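Local coordinates for protein phosphoribosyl-aminoimidazole carboxylase (Aspergillus clavatus, PDB 3K5I) that probably catalyses the ATP-dependent carboxylation of 5-aminoimidazole ribonucleotide to its N5-carboxy form in purine biosynthesis, as an ATP-grasp N5-carboxyaminoimidazole ribonucleotide synthetase, at residues R328-A340 with P370-M384. Residues are numbered along the deposited sequence; the frame is centred on the assembly and turned at random.
With AIR (5-aminoimidazole ribonucleotide), chain I.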
loop_
_atom_site.group_PDB
_atom_site.type_symbol
_atom_site.label_atom_id
_atom_site.label_comp_id
_atom_site.label_asym_id
_atom_site.label_seq_id
_atom_site.Cartn_x
_atom_site.Cartn_y
_atom_site.Cartn_z
ATOM N N ARG A 328 8.615 5.089 11.659
ATOM C CA ARG A 328 7.508 5.878 12.253
ATOM C C ARG A 328 7.046 5.358 13.619
ATOM O O ARG A 328 6.770 6.173 14.473
ATOM C CB ARG A 328 6.264 5.765 11.322
ATOM C CG ARG A 328 6.647 5.985 9.826
ATOM C CD ARG A 328 5.499 6.117 8.791
ATOM N NE ARG A 328 4.340 6.606 9.499
ATOM C CZ ARG A 328 3.077 6.504 9.123
ATOM N NH1 ARG A 328 2.812 5.885 7.989
ATOM N NH2 ARG A 328 2.124 7.028 9.906
ATOM N N GLN A 329 6.906 4.050 13.840
ATOM C CA GLN A 329 6.470 3.510 15.134
ATOM C C GLN A 329 6.995 2.093 15.120
ATOM O O GLN A 329 7.336 1.591 14.055
ATOM C CB GLN A 329 4.972 3.294 15.113
ATOM C CG GLN A 329 4.168 4.529 15.373
ATOM C CD GLN A 329 2.735 4.087 15.335
ATOM O OE1 GLN A 329 2.273 3.366 14.443
ATOM N NE2 GLN A 329 2.034 4.454 16.358
ATOM N N PRO A 330 7.027 1.454 16.283
ATOM C CA PRO A 330 7.505 0.059 16.346
ATOM C C PRO A 330 6.624 -0.939 15.585
ATOM O O PRO A 330 5.389 -0.773 15.478
ATOM C CB PRO A 330 7.591 -0.274 17.857
ATOM C CG PRO A 330 7.731 1.112 18.515
ATOM C CD PRO A 330 7.290 2.216 17.522
ATOM N N SER A 331 7.254 -1.991 15.071
ATOM C CA SER A 331 6.513 -3.011 14.343
ATOM C C SER A 331 7.120 -4.401 14.320
ATOM O O SER A 331 8.284 -4.649 14.638
ATOM C CB SER A 331 5.967 -2.526 13.004
ATOM O OG SER A 331 6.974 -2.065 12.126
ATOM N N ILE A 332 6.259 -5.342 13.988
ATOM C CA ILE A 332 6.710 -6.725 13.946
ATOM C C ILE A 332 6.155 -7.333 12.645
ATOM O O ILE A 332 4.970 -7.147 12.334
ATOM C CB ILE A 332 6.122 -7.548 15.195
ATOM C CG1 ILE A 332 6.632 -6.948 16.500
ATOM C CG2 ILE A 332 6.668 -9.009 15.276
ATOM C CD1 ILE A 332 5.823 -7.418 17.687
ATOM N N MET A 333 6.981 -8.060 11.893
ATOM C CA MET A 333 6.458 -8.702 10.680
ATOM C C MET A 333 6.648 -10.175 10.973
ATOM O O MET A 333 7.723 -10.600 11.475
ATOM C CB MET A 333 7.220 -8.289 9.407
ATOM C CG MET A 333 6.843 -8.997 8.054
ATOM S SD MET A 333 8.358 -9.669 7.276
ATOM C CE MET A 333 8.746 -10.995 8.281
ATOM N N LEU A 334 5.574 -10.894 10.644
ATOM C CA LEU A 334 5.510 -12.351 10.764
ATOM C C LEU A 334 5.341 -12.940 9.341
ATOM O O LEU A 334 4.542 -12.446 8.546
ATOM C CB LEU A 334 4.320 -12.749 11.655
ATOM C CG LEU A 334 4.165 -14.273 11.802
ATOM C CD1 LEU A 334 5.071 -14.915 12.839
ATOM C CD2 LEU A 334 2.778 -14.500 12.265
ATOM N N ASN A 335 6.103 -13.954 8.950
ATOM C CA ASN A 335 5.929 -14.490 7.600
ATOM C C ASN A 335 4.813 -15.493 7.696
ATOM O O ASN A 335 4.678 -16.031 8.768
ATOM C CB ASN A 335 7.178 -15.276 7.132
ATOM C CG ASN A 335 8.100 -14.407 6.293
ATOM O OD1 ASN A 335 7.678 -13.354 5.781
ATOM N ND2 ASN A 335 9.365 -14.803 6.179
ATOM N N ILE A 336 4.092 -15.747 6.604
ATOM C CA ILE A 336 3.055 -16.750 6.503
ATOM C C ILE A 336 3.696 -17.748 5.559
ATOM O O ILE A 336 3.827 -17.560 4.360
ATOM C CB ILE A 336 1.836 -16.236 5.841
ATOM C CG1 ILE A 336 1.232 -15.137 6.704
ATOM C CG2 ILE A 336 0.843 -17.365 5.676
ATOM C CD1 ILE A 336 0.079 -14.606 5.966
ATOM N N ILE A 337 4.149 -18.833 6.154
ATOM C CA ILE A 337 4.860 -19.897 5.472
ATOM C C ILE A 337 3.924 -21.054 5.142
ATOM O O ILE A 337 3.068 -21.369 5.967
ATOM C CB ILE A 337 5.811 -20.384 6.635
ATOM C CG1 ILE A 337 6.665 -19.211 7.042
ATOM C CG2 ILE A 337 6.677 -21.536 6.225
ATOM C CD1 ILE A 337 7.090 -18.563 5.733
ATOM N N GLY A 338 4.071 -21.723 3.998
ATOM C CA GLY A 338 3.206 -22.873 3.695
ATOM C C GLY A 338 3.270 -23.925 4.848
ATOM O O GLY A 338 4.327 -24.188 5.434
ATOM N N GLY A 339 2.154 -24.519 5.264
ATOM C CA GLY A 339 2.227 -25.503 6.363
ATOM C C GLY A 339 2.062 -26.921 5.843
ATOM O O GLY A 339 2.303 -27.193 4.651
ATOM N N ALA A 340 1.637 -27.809 6.737
ATOM C CA ALA A 340 1.407 -29.176 6.275
ATOM C C ALA A 340 0.352 -29.199 5.119
ATOM O O ALA A 340 0.584 -29.797 4.052
ATOM C CB ALA A 340 1.000 -30.061 7.450
ATOM N N PRO A 370 4.802 -26.592 1.676
ATOM C CA PRO A 370 5.311 -26.422 3.036
ATOM C C PRO A 370 6.608 -25.606 3.079
ATOM O O PRO A 370 7.565 -25.881 2.359
ATOM C CB PRO A 370 5.516 -27.859 3.549
ATOM C CG PRO A 370 4.906 -28.770 2.413
ATOM C CD PRO A 370 4.134 -27.888 1.479
ATOM N N GLY A 371 6.678 -24.609 3.955
ATOM C CA GLY A 371 7.914 -23.842 4.019
ATOM C C GLY A 371 7.871 -22.701 2.995
ATOM O O GLY A 371 8.735 -21.830 3.053
ATOM N N ARG A 372 6.906 -22.697 2.070
ATOM C CA ARG A 372 6.801 -21.640 1.057
ATOM C C ARG A 372 6.222 -20.385 1.666
ATOM O O ARG A 372 5.176 -20.394 2.348
ATOM C CB ARG A 372 6.034 -22.033 -0.219
ATOM C CG ARG A 372 6.477 -21.486 -1.564
ATOM C CD ARG A 372 5.425 -21.686 -2.679
ATOM N NE ARG A 372 5.714 -20.839 -3.844
ATOM C CZ ARG A 372 4.964 -20.601 -4.915
ATOM N NH1 ARG A 372 3.821 -21.241 -5.032
ATOM N NH2 ARG A 372 5.377 -19.750 -5.862
ATOM N N LYS A 373 6.962 -19.316 1.362
ATOM C CA LYS A 373 6.607 -17.957 1.743
ATOM C C LYS A 373 5.413 -17.523 0.875
ATOM O O LYS A 373 5.533 -17.252 -0.332
ATOM C CB LYS A 373 7.749 -16.919 1.595
ATOM C CG LYS A 373 8.897 -17.083 2.582
ATOM C CD LYS A 373 9.991 -16.053 2.359
ATOM C CE LYS A 373 11.173 -16.353 3.304
ATOM N NZ LYS A 373 12.339 -15.406 3.026
ATOM N N MET A 374 4.279 -17.453 1.551
ATOM C CA MET A 374 3.025 -17.125 0.948
ATOM C C MET A 374 2.401 -15.771 1.193
ATOM O O MET A 374 1.412 -15.395 0.531
ATOM C CB MET A 374 2.105 -18.200 1.543
ATOM C CG MET A 374 2.543 -19.653 1.174
ATOM S SD MET A 374 2.827 -19.966 -0.568
ATOM C CE MET A 374 1.198 -19.790 -1.570
ATOM N N GLY A 375 2.956 -15.023 2.145
ATOM C CA GLY A 375 2.418 -13.717 2.420
ATOM C C GLY A 375 3.121 -13.301 3.755
ATOM O O GLY A 375 4.008 -14.000 4.208
ATOM N N HIS A 376 2.788 -12.150 4.335
ATOM C CA HIS A 376 3.326 -11.616 5.586
ATOM C C HIS A 376 2.301 -10.693 6.190
ATOM O O HIS A 376 1.424 -10.207 5.483
ATOM C CB HIS A 376 4.690 -10.934 5.467
ATOM C CG HIS A 376 4.652 -9.548 4.873
ATOM N ND1 HIS A 376 4.922 -9.326 3.538
ATOM C CD2 HIS A 376 4.463 -8.317 5.424
ATOM C CE1 HIS A 376 4.901 -8.026 3.288
ATOM N NE2 HIS A 376 4.612 -7.385 4.416
ATOM N N ILE A 377 2.406 -10.521 7.509
ATOM C CA ILE A 377 1.505 -9.668 8.266
ATOM C C ILE A 377 2.448 -8.730 8.966
ATOM O O ILE A 377 3.497 -9.141 9.506
ATOM C CB ILE A 377 0.872 -10.316 9.489
ATOM C CG1 ILE A 377 0.253 -11.638 9.082
ATOM C CG2 ILE A 377 -0.200 -9.349 10.099
ATOM C CD1 ILE A 377 -0.601 -11.449 7.872
ATOM N N THR A 378 2.078 -7.460 8.931
ATOM C CA THR A 378 2.959 -6.535 9.636
ATOM C C THR A 378 2.113 -5.845 10.697
ATOM O O THR A 378 1.104 -5.231 10.358
ATOM C CB THR A 378 3.618 -5.436 8.716
ATOM O OG1 THR A 378 4.628 -5.990 7.896
ATOM C CG2 THR A 378 4.402 -4.431 9.559
ATOM N N VAL A 379 2.569 -5.896 11.941
ATOM C CA VAL A 379 1.814 -5.181 13.008
ATOM C C VAL A 379 2.578 -3.978 13.619
ATOM O O VAL A 379 3.756 -4.076 14.026
ATOM C CB VAL A 379 1.391 -6.183 14.103
ATOM C CG1 VAL A 379 0.689 -5.515 15.265
ATOM C CG2 VAL A 379 0.504 -7.205 13.486
ATOM N N THR A 380 1.934 -2.814 13.667
ATOM C CA THR A 380 2.628 -1.637 14.220
ATOM C C THR A 380 2.045 -1.297 15.616
ATOM O O THR A 380 1.056 -1.869 16.066
ATOM C CB THR A 380 2.304 -0.452 13.321
ATOM O OG1 THR A 380 0.878 -0.358 13.198
ATOM C CG2 THR A 380 2.790 -0.717 11.936
ATOM N N ALA A 381 2.649 -0.341 16.303
ATOM C CA ALA A 381 2.153 0.095 17.592
ATOM C C ALA A 381 3.083 1.174 18.106
ATOM O O ALA A 381 4.263 1.225 17.727
ATOM C CB ALA A 381 1.897 -1.006 18.569
ATOM N N PRO A 382 2.547 2.079 18.932
ATOM C CA PRO A 382 3.402 3.173 19.396
ATOM C C PRO A 382 4.570 2.615 20.192
ATOM O O PRO A 382 5.532 3.320 20.330
ATOM C CB PRO A 382 2.480 4.070 20.235
ATOM C CG PRO A 382 1.044 3.453 20.124
ATOM C CD PRO A 382 1.109 2.381 19.051
ATOM N N THR A 383 4.471 1.377 20.704
ATOM C CA THR A 383 5.506 0.706 21.501
ATOM C C THR A 383 5.673 -0.763 21.077
ATOM O O THR A 383 4.740 -1.412 20.580
ATOM C CB THR A 383 5.196 0.677 23.038
ATOM O OG1 THR A 383 3.941 0.016 23.213
ATOM C CG2 THR A 383 5.055 2.103 23.657
ATOM N N MET A 384 6.855 -1.327 21.310
ATOM C CA MET A 384 7.067 -2.709 20.882
ATOM C C MET A 384 6.168 -3.560 21.759
ATOM O O MET A 384 5.438 -4.459 21.321
ATOM C CB MET A 384 8.550 -3.006 21.213
ATOM C CG MET A 384 9.217 -4.146 20.469
ATOM S SD MET A 384 8.703 -4.508 18.729
ATOM C CE MET A 384 10.264 -3.840 17.937
HETATM N N1 AIR I . 12.889 -13.999 -3.464
HETATM C C2 AIR I . 14.006 -13.749 -4.205
HETATM N N3 AIR I . 15.150 -14.169 -3.669
HETATM C C4 AIR I . 14.736 -14.695 -2.459
HETATM C C5 AIR I . 13.353 -14.612 -2.311
HETATM N N6 AIR I . 12.528 -15.023 -1.297
HETATM C "C1'" AIR I . 11.441 -13.797 -3.706
HETATM C "C2'" AIR I . 11.126 -13.111 -5.055
HETATM C "C3'" AIR I . 11.342 -14.379 -5.900
HETATM C "C4'" AIR I . 10.455 -15.343 -5.108
HETATM O "O4'" AIR I . 10.939 -15.120 -3.769
HETATM O "O2'" AIR I . 9.872 -12.422 -5.233
HETATM O "O3'" AIR I . 11.015 -14.108 -7.246
HETATM C "C5'" AIR I . 9.559 -16.533 -5.391
HETATM O "O5'" AIR I . 9.795 -17.662 -4.502
HETATM P P AIR I . 8.963 -19.023 -4.761
HETATM O O6 AIR I . 8.066 -19.399 -3.460
HETATM O O7 AIR I . 10.040 -20.010 -5.051
HETATM O O8 AIR I . 8.049 -18.766 -5.938
#
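Ile332 and Val379, like Leu334 and Ile377, form hydrogen-bonded pairs between antiparallel strands 331-337 and 373-380, whose N-to-C directions lie 157° apart. Val379 N reaches Ile332 O at 2.7 Å and Leu334 N reaches Ile377 O at 2.9 Å, both nearly straight. The regular pairing breaks at a classic beta bulge, where Met374 and Gly375 both face Ile336: Met374 N donates to Ile336 O at 2.8 Å, while the bond from Gly375 N to the same oxygen is weak. Beyond the bulge, Gly371 N closes on Gly338 O at 2.8 Å.

Ile332, Leu334, Ile336, Ile377 and Val379 share the sheet face packed by helices 344-352 and 384-399. There the CD1 methyls of Ile336 and Ile377 meet at 3.7 Å as the two side chains cross at a slant, and Met384, bent beyond CG, brings SD against Ile332 CG1. The strands are neighbours in a large antiparallel sheet, between strands 235-241 and 358-362, so that the C-terminal domain continues the sheet of the ATP-grasp domain.

Met333, Asn335, Lys373 and His376 occupy the other face. Met333, whose chi1 of 175° turns CG away from the backbone N, crosses His376 at about a right angle and sets CG 3.6 Å from His376 CD2, oblique to the ring, which Tyr363 holds through ND1. Asn335 ND2, 3.7 Å from Lys373 CE, is hydrogen-bonded to Cys236 O and Asn294 OD1; Lys373 NZ is hydrogen-bonded to Asn294 OD1 as well and forms a salt bridge to Asp173, a residue of the substrate pocket. Arg372, extended from CG to NE, presents the edge of its guanidinium to the 5-aminoimidazole ribonucleotide phosphate, NE to O6 and NH2 to O8 of the ligand, each at 2.8 Å, while Ala367 O accepts from NH1.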